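Local coordinates for protein beta-galactosidase/beta-glucuronidase (Faecalibacterium prausnitzii L2-6, PDB 6MVF) that binds flavin mononucleotide and probably hydrolyses beta-glucuronides, and perhaps beta-galactosides, as a member of glycoside hydrolase family 2, at residues A[30-35]-A[47-52]; A[34-39]-A[71-76]; A[297-302]-A[530-535]; A[322-327]-A[534-539]. One frame throughout, in Å; residues are numbered along the deposited sequence.

Contact 1 (A[30-35]-A[47-52])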
# COMPACT_ATOMS: atom_id res chain seq x y z
N LEU A 30 -11.31 -5.48 19.13
CA LEU A 30 -11.63 -4.60 20.25
C LEU A 30 -10.36 -4.22 20.98
O LEU A 30 -10.28 -4.38 22.21
CB LEU A 30 -12.58 -5.27 21.23
CG LEU A 30 -13.98 -5.66 20.81
CD1 LEU A 30 -14.50 -6.66 21.85
CD2 LEU A 30 -14.86 -4.43 20.75
N ASN A 31 -9.34 -3.76 20.27
CA ASN A 31 -8.08 -3.46 20.93
C ASN A 31 -8.01 -2.04 21.47
O ASN A 31 -7.16 -1.75 22.31
CB ASN A 31 -6.91 -3.73 19.98
CG ASN A 31 -6.62 -5.23 19.80
OD1 ASN A 31 -7.28 -6.08 20.41
ND2 ASN A 31 -5.62 -5.54 18.98
N GLU A 32 -8.89 -1.15 21.02
CA GLU A 32 -8.85 0.26 21.36
C GLU A 32 -9.81 0.60 22.50
O GLU A 32 -10.77 -0.13 22.77
CB GLU A 32 -9.19 1.12 20.14
CG GLU A 32 -8.09 1.13 19.11
CD GLU A 32 -8.64 1.29 17.71
OE1 GLU A 32 -9.85 1.03 17.51
OE2 GLU A 32 -7.84 1.67 16.81
N GLY A 33 -9.52 1.71 23.18
CA GLY A 33 -10.49 2.33 24.06
C GLY A 33 -10.64 1.74 25.45
O GLY A 33 -11.75 1.71 26.00
N TRP A 34 -9.54 1.30 26.05
CA TRP A 34 -9.60 0.62 27.34
C TRP A 34 -9.11 1.55 28.43
O TRP A 34 -8.19 2.36 28.23
CB TRP A 34 -8.74 -0.66 27.34
CG TRP A 34 -9.20 -1.71 26.39
CD1 TRP A 34 -8.91 -1.80 25.05
CD2 TRP A 34 -10.03 -2.85 26.69
NE1 TRP A 34 -9.50 -2.91 24.51
CE2 TRP A 34 -10.19 -3.58 25.50
CE3 TRP A 34 -10.63 -3.32 27.86
CZ2 TRP A 34 -10.94 -4.75 25.44
CZ3 TRP A 34 -11.38 -4.49 27.80
CH2 TRP A 34 -11.52 -5.19 26.60
N THR A 35 -9.71 1.40 29.61
CA THR A 35 -9.16 1.96 30.83
C THR A 35 -8.68 0.83 31.71
O THR A 35 -9.40 -0.15 31.92
CB THR A 35 -10.21 2.79 31.57
OG1 THR A 35 -10.73 3.75 30.65
CG2 THR A 35 -9.57 3.53 32.73
N THR A 47 -5.72 5.14 30.42
CA THR A 47 -6.29 4.60 29.20
C THR A 47 -5.18 3.98 28.38
O THR A 47 -4.07 4.54 28.30
CB THR A 47 -7.00 5.67 28.39
OG1 THR A 47 -6.12 6.79 28.23
CG2 THR A 47 -8.26 6.11 29.10
N VAL A 48 -5.47 2.81 27.80
CA VAL A 48 -4.47 1.97 27.17
C VAL A 48 -5.07 1.42 25.88
O VAL A 48 -6.29 1.30 25.74
CB VAL A 48 -4.02 0.79 28.08
CG1 VAL A 48 -3.42 1.30 29.40
CG2 VAL A 48 -5.19 -0.17 28.34
N THR A 49 -4.19 1.06 24.95
CA THR A 49 -4.58 0.30 23.77
C THR A 49 -3.92 -1.08 23.83
O THR A 49 -2.77 -1.21 24.24
CB THR A 49 -4.19 1.06 22.51
OG1 THR A 49 -4.95 2.28 22.45
CG2 THR A 49 -4.48 0.25 21.27
N LEU A 50 -4.68 -2.12 23.47
CA LEU A 50 -4.14 -3.48 23.39
C LEU A 50 -3.38 -3.70 22.08
O LEU A 50 -3.75 -3.13 21.05
CB LEU A 50 -5.25 -4.52 23.49
CG LEU A 50 -6.22 -4.36 24.65
CD1 LEU A 50 -7.16 -5.57 24.68
CD2 LEU A 50 -5.46 -4.16 25.96
N PRO A 51 -2.33 -4.55 22.08
CA PRO A 51 -1.73 -5.37 23.15
C PRO A 51 -1.14 -4.59 24.29
O PRO A 51 -0.52 -3.56 24.07
CB PRO A 51 -0.61 -6.14 22.43
CG PRO A 51 -0.43 -5.46 21.13
CD PRO A 51 -1.77 -4.92 20.76
N HIS A 52 -1.31 -5.09 25.51
CA HIS A 52 -0.87 -4.33 26.67
C HIS A 52 -0.41 -5.24 27.80
O HIS A 52 -1.01 -6.29 28.07
CB HIS A 52 -1.98 -3.41 27.18
CG HIS A 52 -1.58 -2.63 28.38
ND1 HIS A 52 -1.84 -3.05 29.67
CD2 HIS A 52 -0.88 -1.47 28.50
CE1 HIS A 52 -1.34 -2.18 30.53
NE2 HIS A 52 -0.75 -1.22 29.84

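Contact 2 (A[34-39]-A[71-76])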
# COMPACT_ATOMS: atom_id res chain seq x y z
N TRP A 34 -9.54 1.30 26.05
CA TRP A 34 -9.60 0.62 27.34
C TRP A 34 -9.11 1.55 28.43
O TRP A 34 -8.19 2.36 28.23
CB TRP A 34 -8.74 -0.66 27.34
CG TRP A 34 -9.20 -1.71 26.39
CD1 TRP A 34 -8.91 -1.80 25.05
CD2 TRP A 34 -10.03 -2.85 26.69
NE1 TRP A 34 -9.50 -2.91 24.51
CE2 TRP A 34 -10.19 -3.58 25.50
CE3 TRP A 34 -10.63 -3.32 27.86
CZ2 TRP A 34 -10.94 -4.75 25.44
CZ3 TRP A 34 -11.38 -4.49 27.80
CH2 TRP A 34 -11.52 -5.19 26.60
N THR A 35 -9.71 1.40 29.61
CA THR A 35 -9.16 1.96 30.83
C THR A 35 -8.68 0.83 31.71
O THR A 35 -9.40 -0.15 31.92
CB THR A 35 -10.21 2.79 31.57
OG1 THR A 35 -10.73 3.75 30.65
CG2 THR A 35 -9.57 3.53 32.73
N LEU A 36 -7.44 0.95 32.19
CA LEU A 36 -6.86 0.00 33.13
C LEU A 36 -6.87 0.62 34.52
O LEU A 36 -6.24 1.66 34.74
CB LEU A 36 -5.43 -0.35 32.73
CG LEU A 36 -4.72 -1.30 33.68
CD1 LEU A 36 -5.50 -2.59 33.79
CD2 LEU A 36 -3.33 -1.56 33.18
N ARG A 37 -7.60 -0.01 35.44
CA ARG A 37 -7.58 0.37 36.85
C ARG A 37 -6.89 -0.73 37.66
O ARG A 37 -6.79 -1.88 37.23
CB ARG A 37 -8.99 0.61 37.40
CG ARG A 37 -9.72 1.75 36.75
CD ARG A 37 -11.14 1.83 37.24
NE ARG A 37 -11.83 2.97 36.65
CZ ARG A 37 -12.68 2.88 35.64
NH1 ARG A 37 -12.95 1.70 35.11
NH2 ARG A 37 -13.27 3.96 35.15
N PHE A 38 -6.41 -0.33 38.84
CA PHE A 38 -5.78 -1.25 39.79
C PHE A 38 -6.52 -1.17 41.11
O PHE A 38 -6.34 -0.20 41.87
CB PHE A 38 -4.30 -0.92 39.96
CG PHE A 38 -3.45 -1.28 38.77
CD1 PHE A 38 -3.24 -0.36 37.75
CD2 PHE A 38 -2.89 -2.54 38.65
CE1 PHE A 38 -2.47 -0.69 36.64
CE2 PHE A 38 -2.11 -2.88 37.54
CZ PHE A 38 -1.92 -1.95 36.53
N PRO A 39 -7.36 -2.15 41.44
CA PRO A 39 -8.20 -2.05 42.65
C PRO A 39 -7.41 -1.87 43.95
O PRO A 39 -7.91 -1.21 44.86
CB PRO A 39 -8.99 -3.36 42.65
CG PRO A 39 -8.98 -3.81 41.25
CD PRO A 39 -7.65 -3.38 40.68
N GLY A 71 -5.12 -6.25 37.65
CA GLY A 71 -5.52 -5.09 36.85
C GLY A 71 -6.84 -5.38 36.16
O GLY A 71 -7.04 -6.47 35.61
N VAL A 72 -7.74 -4.41 36.20
CA VAL A 72 -9.05 -4.50 35.58
C VAL A 72 -9.04 -3.62 34.33
O VAL A 72 -8.79 -2.41 34.42
CB VAL A 72 -10.17 -4.06 36.54
CG1 VAL A 72 -11.54 -4.13 35.85
CG2 VAL A 72 -10.17 -4.94 37.74
N TYR A 73 -9.28 -4.25 33.19
CA TYR A 73 -9.47 -3.55 31.92
C TYR A 73 -10.97 -3.42 31.68
O TYR A 73 -11.73 -4.34 32.00
CB TYR A 73 -8.83 -4.32 30.73
CG TYR A 73 -7.31 -4.52 30.75
CD1 TYR A 73 -6.72 -5.59 31.43
CD2 TYR A 73 -6.48 -3.67 30.04
CE1 TYR A 73 -5.35 -5.79 31.42
CE2 TYR A 73 -5.10 -3.85 30.02
CZ TYR A 73 -4.54 -4.92 30.72
OH TYR A 73 -3.16 -5.08 30.68
N SER A 74 -11.38 -2.30 31.10
CA SER A 74 -12.78 -2.17 30.72
C SER A 74 -12.91 -1.21 29.55
O SER A 74 -12.13 -0.27 29.41
CB SER A 74 -13.65 -1.69 31.90
OG SER A 74 -13.41 -0.33 32.17
N ARG A 75 -13.92 -1.47 28.72
CA ARG A 75 -14.24 -0.63 27.57
C ARG A 75 -15.69 -0.85 27.20
O ARG A 75 -16.36 -1.74 27.72
CB ARG A 75 -13.32 -0.92 26.38
CG ARG A 75 -13.65 -2.20 25.64
CD ARG A 75 -13.04 -2.17 24.26
NE ARG A 75 -14.00 -1.69 23.27
CZ ARG A 75 -13.70 -1.40 22.01
NH1 ARG A 75 -12.47 -1.53 21.55
NH2 ARG A 75 -14.66 -0.98 21.20
N THR A 76 -16.17 -0.04 26.25
CA THR A 76 -17.53 -0.12 25.74
C THR A 76 -17.53 -0.69 24.33
O THR A 76 -16.56 -0.56 23.59
CB THR A 76 -18.18 1.26 25.79
OG1 THR A 76 -18.37 1.60 27.17
CG2 THR A 76 -19.52 1.31 25.07

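Contact 3 (A[297-302]-A[530-535])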
# COMPACT_ATOMS: atom_id res chain seq x y z
N ARG A 297 19.46 -27.52 13.65
CA ARG A 297 20.41 -26.62 14.30
C ARG A 297 19.77 -25.24 14.42
O ARG A 297 19.55 -24.55 13.41
CB ARG A 297 21.73 -26.55 13.51
CG ARG A 297 22.42 -27.92 13.32
CD ARG A 297 22.74 -28.58 14.69
NE ARG A 297 23.47 -29.84 14.59
CZ ARG A 297 22.96 -31.04 14.89
NH1 ARG A 297 21.71 -31.16 15.31
NH2 ARG A 297 23.71 -32.12 14.77
N GLY A 298 19.44 -24.83 15.64
CA GLY A 298 18.72 -23.59 15.80
C GLY A 298 18.80 -22.94 17.16
O GLY A 298 19.85 -22.97 17.82
N VAL A 299 17.69 -22.32 17.58
CA VAL A 299 17.69 -21.38 18.70
C VAL A 299 16.36 -21.50 19.43
O VAL A 299 15.39 -22.07 18.93
CB VAL A 299 17.93 -19.91 18.21
CG1 VAL A 299 19.20 -19.80 17.41
CG2 VAL A 299 16.78 -19.43 17.36
N SER A 300 16.33 -20.95 20.64
CA SER A 300 15.09 -20.71 21.37
C SER A 300 14.77 -19.23 21.27
O SER A 300 15.63 -18.41 20.94
CB SER A 300 15.23 -21.13 22.83
OG SER A 300 15.41 -22.54 22.92
N ARG A 301 13.50 -18.89 21.55
CA ARG A 301 13.02 -17.52 21.40
C ARG A 301 11.96 -17.26 22.45
O ARG A 301 10.96 -17.98 22.50
CB ARG A 301 12.46 -17.30 19.99
CG ARG A 301 11.98 -15.88 19.67
CD ARG A 301 10.45 -15.78 19.55
NE ARG A 301 10.01 -14.41 19.29
CZ ARG A 301 8.74 -14.01 19.21
NH1 ARG A 301 7.75 -14.89 19.36
NH2 ARG A 301 8.46 -12.74 18.94
N HIS A 302 12.17 -16.24 23.28
CA HIS A 302 11.15 -15.73 24.20
C HIS A 302 10.31 -14.66 23.49
O HIS A 302 10.65 -14.19 22.40
CB HIS A 302 11.82 -15.19 25.46
CG HIS A 302 11.83 -16.15 26.60
ND1 HIS A 302 10.68 -16.71 27.11
CD2 HIS A 302 12.85 -16.63 27.35
CE1 HIS A 302 10.99 -17.51 28.11
NE2 HIS A 302 12.30 -17.48 28.28
N SER A 530 19.69 -29.20 18.36
CA SER A 530 20.31 -28.32 19.34
C SER A 530 19.68 -26.94 19.24
O SER A 530 19.36 -26.46 18.14
CB SER A 530 21.83 -28.23 19.13
OG SER A 530 22.15 -27.83 17.80
N HIS A 531 19.51 -26.28 20.39
CA HIS A 531 18.85 -24.99 20.48
C HIS A 531 19.68 -24.05 21.35
O HIS A 531 19.76 -24.25 22.57
CB HIS A 531 17.44 -25.13 21.05
CG HIS A 531 16.50 -25.89 20.17
ND1 HIS A 531 16.19 -27.21 20.39
CD2 HIS A 531 15.80 -25.50 19.08
CE1 HIS A 531 15.34 -27.61 19.46
NE2 HIS A 531 15.08 -26.60 18.66
N VAL A 532 20.28 -23.03 20.74
CA VAL A 532 20.95 -21.99 21.51
C VAL A 532 19.97 -21.34 22.47
O VAL A 532 18.90 -20.86 22.07
CB VAL A 532 21.53 -20.92 20.57
CG1 VAL A 532 22.04 -19.71 21.39
CG2 VAL A 532 22.61 -21.53 19.71
N TRP A 533 20.34 -21.31 23.74
CA TRP A 533 19.69 -20.41 24.69
C TRP A 533 20.55 -19.16 24.72
O TRP A 533 21.71 -19.21 25.15
CB TRP A 533 19.56 -21.06 26.06
CG TRP A 533 18.63 -20.31 26.98
CD1 TRP A 533 18.99 -19.45 27.99
CD2 TRP A 533 17.21 -20.34 26.97
NE1 TRP A 533 17.86 -18.97 28.62
CE2 TRP A 533 16.76 -19.50 28.00
CE3 TRP A 533 16.27 -21.03 26.20
CZ2 TRP A 533 15.41 -19.30 28.27
CZ3 TRP A 533 14.93 -20.84 26.47
CH2 TRP A 533 14.52 -19.98 27.51
N ASN A 534 20.04 -18.05 24.18
CA ASN A 534 18.72 -17.88 23.57
C ASN A 534 18.99 -17.00 22.32
O ASN A 534 20.09 -16.47 22.18
CB ASN A 534 17.74 -17.25 24.60
CG ASN A 534 16.32 -17.08 24.07
OD1 ASN A 534 16.04 -16.18 23.28
ND2 ASN A 534 15.40 -17.91 24.55
N MET A 535 18.01 -16.85 21.41
CA MET A 535 18.23 -16.00 20.24
C MET A 535 18.46 -14.55 20.64
O MET A 535 19.36 -13.88 20.10
CB MET A 535 17.04 -16.07 19.28
CG MET A 535 17.24 -15.28 18.00
SD MET A 535 18.58 -15.87 16.91
CE MET A 535 18.66 -14.54 15.71
O HOH W 1 22.10 -24.98 18.03
O HOH W 2 17.65 -23.22 23.92

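Contact 4 (A[322-327]-A[534-539])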
# COMPACT_ATOMS: atom_id res chain seq x y z
N GLN A 322 12.34 -13.40 10.74
CA GLN A 322 13.25 -13.09 9.65
C GLN A 322 14.70 -13.00 10.13
O GLN A 322 15.61 -13.47 9.45
CB GLN A 322 12.83 -11.79 8.96
CG GLN A 322 11.95 -12.05 7.75
CD GLN A 322 10.68 -11.19 7.69
OE1 GLN A 322 10.68 -10.03 8.13
NE2 GLN A 322 9.60 -11.76 7.13
N ILE A 323 14.93 -12.41 11.30
CA ILE A 323 16.29 -12.39 11.83
C ILE A 323 16.81 -13.81 12.03
O ILE A 323 17.94 -14.14 11.64
CB ILE A 323 16.36 -11.56 13.12
CG1 ILE A 323 16.17 -10.09 12.78
CG2 ILE A 323 17.69 -11.79 13.79
CD1 ILE A 323 15.86 -9.19 13.98
N ILE A 324 15.96 -14.69 12.57
CA ILE A 324 16.39 -16.07 12.79
C ILE A 324 16.61 -16.80 11.46
O ILE A 324 17.53 -17.62 11.35
CB ILE A 324 15.39 -16.79 13.70
CG1 ILE A 324 15.39 -16.12 15.08
CG2 ILE A 324 15.74 -18.28 13.81
CD1 ILE A 324 14.13 -16.34 15.87
N LYS A 325 15.80 -16.49 10.43
CA LYS A 325 16.02 -17.05 9.10
C LYS A 325 17.36 -16.61 8.52
O LYS A 325 18.09 -17.43 7.95
CB LYS A 325 14.88 -16.65 8.15
CG LYS A 325 14.91 -17.40 6.81
CD LYS A 325 14.36 -18.81 7.01
CE LYS A 325 14.45 -19.63 5.77
NZ LYS A 325 14.07 -21.02 6.07
N GLU A 326 17.70 -15.32 8.63
CA GLU A 326 18.99 -14.85 8.11
C GLU A 326 20.16 -15.53 8.80
O GLU A 326 21.25 -15.66 8.22
CB GLU A 326 19.11 -13.33 8.30
CG GLU A 326 18.15 -12.50 7.47
CD GLU A 326 17.96 -11.07 8.02
OE1 GLU A 326 17.06 -10.34 7.49
OE2 GLU A 326 18.70 -10.70 8.97
N LEU A 327 19.97 -15.91 10.07
CA LEU A 327 20.99 -16.63 10.82
C LEU A 327 21.30 -17.99 10.19
O LEU A 327 22.43 -18.48 10.30
CB LEU A 327 20.51 -16.80 12.27
CG LEU A 327 21.43 -17.54 13.22
CD1 LEU A 327 22.73 -16.76 13.41
CD2 LEU A 327 20.74 -17.80 14.54
N ASN A 534 20.04 -18.05 24.18
CA ASN A 534 18.72 -17.88 23.57
C ASN A 534 18.99 -17.00 22.32
O ASN A 534 20.09 -16.47 22.18
CB ASN A 534 17.74 -17.25 24.60
CG ASN A 534 16.32 -17.08 24.07
OD1 ASN A 534 16.04 -16.18 23.28
ND2 ASN A 534 15.40 -17.91 24.55
N MET A 535 18.01 -16.85 21.41
CA MET A 535 18.23 -16.00 20.24
C MET A 535 18.46 -14.55 20.64
O MET A 535 19.36 -13.88 20.10
CB MET A 535 17.04 -16.07 19.28
CG MET A 535 17.24 -15.28 18.00
SD MET A 535 18.58 -15.87 16.91
CE MET A 535 18.66 -14.54 15.71
N PHE A 536 17.64 -14.05 21.56
CA PHE A 536 17.68 -12.67 22.00
C PHE A 536 17.83 -12.65 23.51
O PHE A 536 17.25 -13.50 24.20
CB PHE A 536 16.39 -11.92 21.64
CG PHE A 536 16.00 -12.05 20.21
CD1 PHE A 536 16.67 -11.34 19.22
CD2 PHE A 536 14.95 -12.87 19.85
CE1 PHE A 536 16.30 -11.46 17.88
CE2 PHE A 536 14.56 -13.00 18.51
CZ PHE A 536 15.24 -12.31 17.52
N ASP A 537 18.62 -11.69 24.02
CA ASP A 537 18.46 -11.26 25.39
C ASP A 537 16.97 -11.11 25.71
O ASP A 537 16.18 -10.72 24.85
CB ASP A 537 19.18 -9.92 25.62
CG ASP A 537 20.66 -9.92 25.15
OD1 ASP A 537 21.37 -10.94 25.23
OD2 ASP A 537 21.13 -8.84 24.70
N PHE A 538 16.57 -11.45 26.93
CA PHE A 538 15.16 -11.34 27.29
C PHE A 538 15.06 -10.87 28.74
O PHE A 538 16.06 -10.89 29.47
CB PHE A 538 14.41 -12.67 27.05
CG PHE A 538 14.97 -13.86 27.82
CD1 PHE A 538 16.00 -14.62 27.31
CD2 PHE A 538 14.44 -14.21 29.05
CE1 PHE A 538 16.50 -15.70 28.01
CE2 PHE A 538 14.93 -15.31 29.73
CZ PHE A 538 15.96 -16.05 29.22
N GLY A 539 13.86 -10.47 29.15
CA GLY A 539 13.67 -9.85 30.46
C GLY A 539 13.47 -10.84 31.60
O GLY A 539 12.62 -11.73 31.52

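Contact 1 (A[30-35]-A[47-52])
L50 lays its branched end over one face of the W34 indole, a CH-pi contact that fills the open end of a beta hairpin. Its CG stands 3.9 Å from the centroid of the five-membered ring of W34, and its CD1, displaced toward the ring's rim, comes within 3.5 Å of W34 NE1. The in-plane hydrogen bond from W34 NE1 to L30 O (2.8 Å) probably limits rotation of the indole. Lower on the same side chain, W34 CB meets V48 CG2 at 3.7 Å. Behind these groups lies an antiparallel backbone pairing: V48 N reaches W34 O at 2.8 Å, whereas the return bond from W34 N to V48 O is longer, 3.3 Å. T35 and T47 form the next, non-hydrogen-bonded pair, on the other face of the sheet. Past the bend at E32 and G33, L50 N bonds N31 O at 2.8 Å and fixes the leucine backbone; the amide oxygen of N31 accepts from V163 N. Strand 46-48 is the outer neighbour of strand 34-37 in a six-stranded sheet of the sugar-binding domain, with W34 resting on L134 and I136 of strand 131-139 and L50 on V163 of strand 163-168.

Contact 2 (A[34-39]-A[71-76])
G71 runs beside F38 and R37, offering only backbone to the contact: its CA lies 4.1 Å from CD2 of the F38 ring. V72 follows in a hydrogen-bonded antiparallel pair with R37, each residue giving its N-H to the other's carbonyl, and its CG2 branch touches P39 CG at 3.9 Å. Y73 then turns its ring to the opposite face of the sheet, where L36 CD1 sits squarely over the ring centre, 3.8 Å from the centroid of Y73 and 1° off the normal. L36 achieves this by holding CG anti to its own N (chi1 178°), which carries the methyl across to its non-hydrogen-bonded partner. The phenol oxygen of Y73 is hydrogen-bonded to H52 ND1, while Y73 CB packs against W34 CE3 at 3.5 Å. S74 pairs with T35 through two backbone bonds, T35 N to S74 O at 2.9 Å and S74 N to T35 O at 3.0 Å. R75 contributes its aliphatic part: CG of R75 lies 3.5 Å from the centroid of the six-membered ring of W34, over the face opposite that taken by L50. A bend at chi3 (-95°) then leads the guanidinium off the indole, and NE and NH2 of R75 both grip the carbonyl O of T76, the former at 2.8 Å. T76 OG1 hydrogen-bonds E133 OE2. Strand 70-78 lies between strand 34-37 and strand 131-139 in the six-stranded antiparallel sheet; W34 reaches across to L134 and I136 of strand 131-139.

Contact 3 (A[297-302]-A[530-535])
R297 to S300 run parallel to S530 to V532, tied by G298 N to S530 O (3.0 Å), V532 N to G298 O (3.0 Å) and S300 N to V532 O (2.9 Å), and M535 N bonds S300 O beyond the strand. Water joins in near the start, linking G298 O with S530 OG. W533 swings its indole back to the first strand: CE3 of W533 lies 3.5 Å from S300 CB, and CH2 of W533 lies 3.4 Å from H302 NE2, with the two ring planes 80° apart. N534 follows a cis peptide and sets ND2 over one face of the same indole, 3.5 Å above its plane and offset toward the rim. An alanine in place of W533 would remove the indole and is likely to open a gap beside S300 CB and leave the H302 imidazole and N534 ND2 less firmly packed. V299 CG2 packs on M535 CB at 3.9 Å. H302 ND1 hydrogen-bonds Y337 OH, and H531 NE2 hydrogen-bonds T331 OG1. In this TIM barrel the seam closes the ring: strand 529-532 joins strand 292-300, with strand 482-487 beside the former, strand 331-334 beside the latter, and helix 314-327 packed against V299.

Contact 4 (A[322-327]-A[534-539])
M535 lays its side chain against helix 314-327, where I323, I324 and L327 receive it along its length. With CG anti to the backbone N (chi1 -177°) the thioether leaves the loop directly, and a turn at chi2 (65°) then bends it so that CG, SD and CE lie along I324, with SD also meeting L327 and CE meeting I323. M535 CG slides past I324 CG1 at 3.6 Å in opposite directions. The sulfur meets L327 CD2 tip to tip at 3.7 Å, and the terminal CE of M535 touches the I323 CG2 branch at 3.5 Å. L327 likewise holds CG anti to its backbone N (chi1 180°), reaching toward the sulfur. F536 adds a second, looser layer, its CE1 4.3 Å from I323 CG2 and its CE2 as far from I324 CD1. Its ring carries M535 CG over its centre, 3.5 Å above the plane, and takes part in a cation-pi contact with R561. Shortening M535 to an alanine would remove the groups that fill the space between I323, I324 and L327, and is likely to leave the F536 ring with less to hold its rotation. The loop is shaped by an Asx turn, in which N534 OD1 accepts from F536 N at 3.2 Å on an in-plane lone pair. L327 also packs on helix 566-575. Helix 314-327, following the first barrel strand 292-300, packs on the loop after the last strand 529-532, and V299 touches both I324 and L327: the apolar layer between strands and outer helices expected of a (beta/alpha)8 barrel.

The four contacts fall into two pairs in different domains. Contacts 1 and 2, with centres about 9 Å apart, share W34 and T35 and pair strand 34-37 with its neighbours on either side, 46-48 and 70-78, in the N-terminal sugar-binding domain. Contacts 3 and 4, about 8 Å apart, share N534 and M535 and belong to the TIM barrel: the first closes the ring of strands, the second packs helix 314-327 on the loop after strand 529-532. Between the pairs centres lie about 28 to 36 Å apart, and no atoms touch. Along the chain the first pair is complete before the second opens; its pairings join segments 12 and 32 positions apart, whereas the barrel seam needs residues more than 200 positions apart.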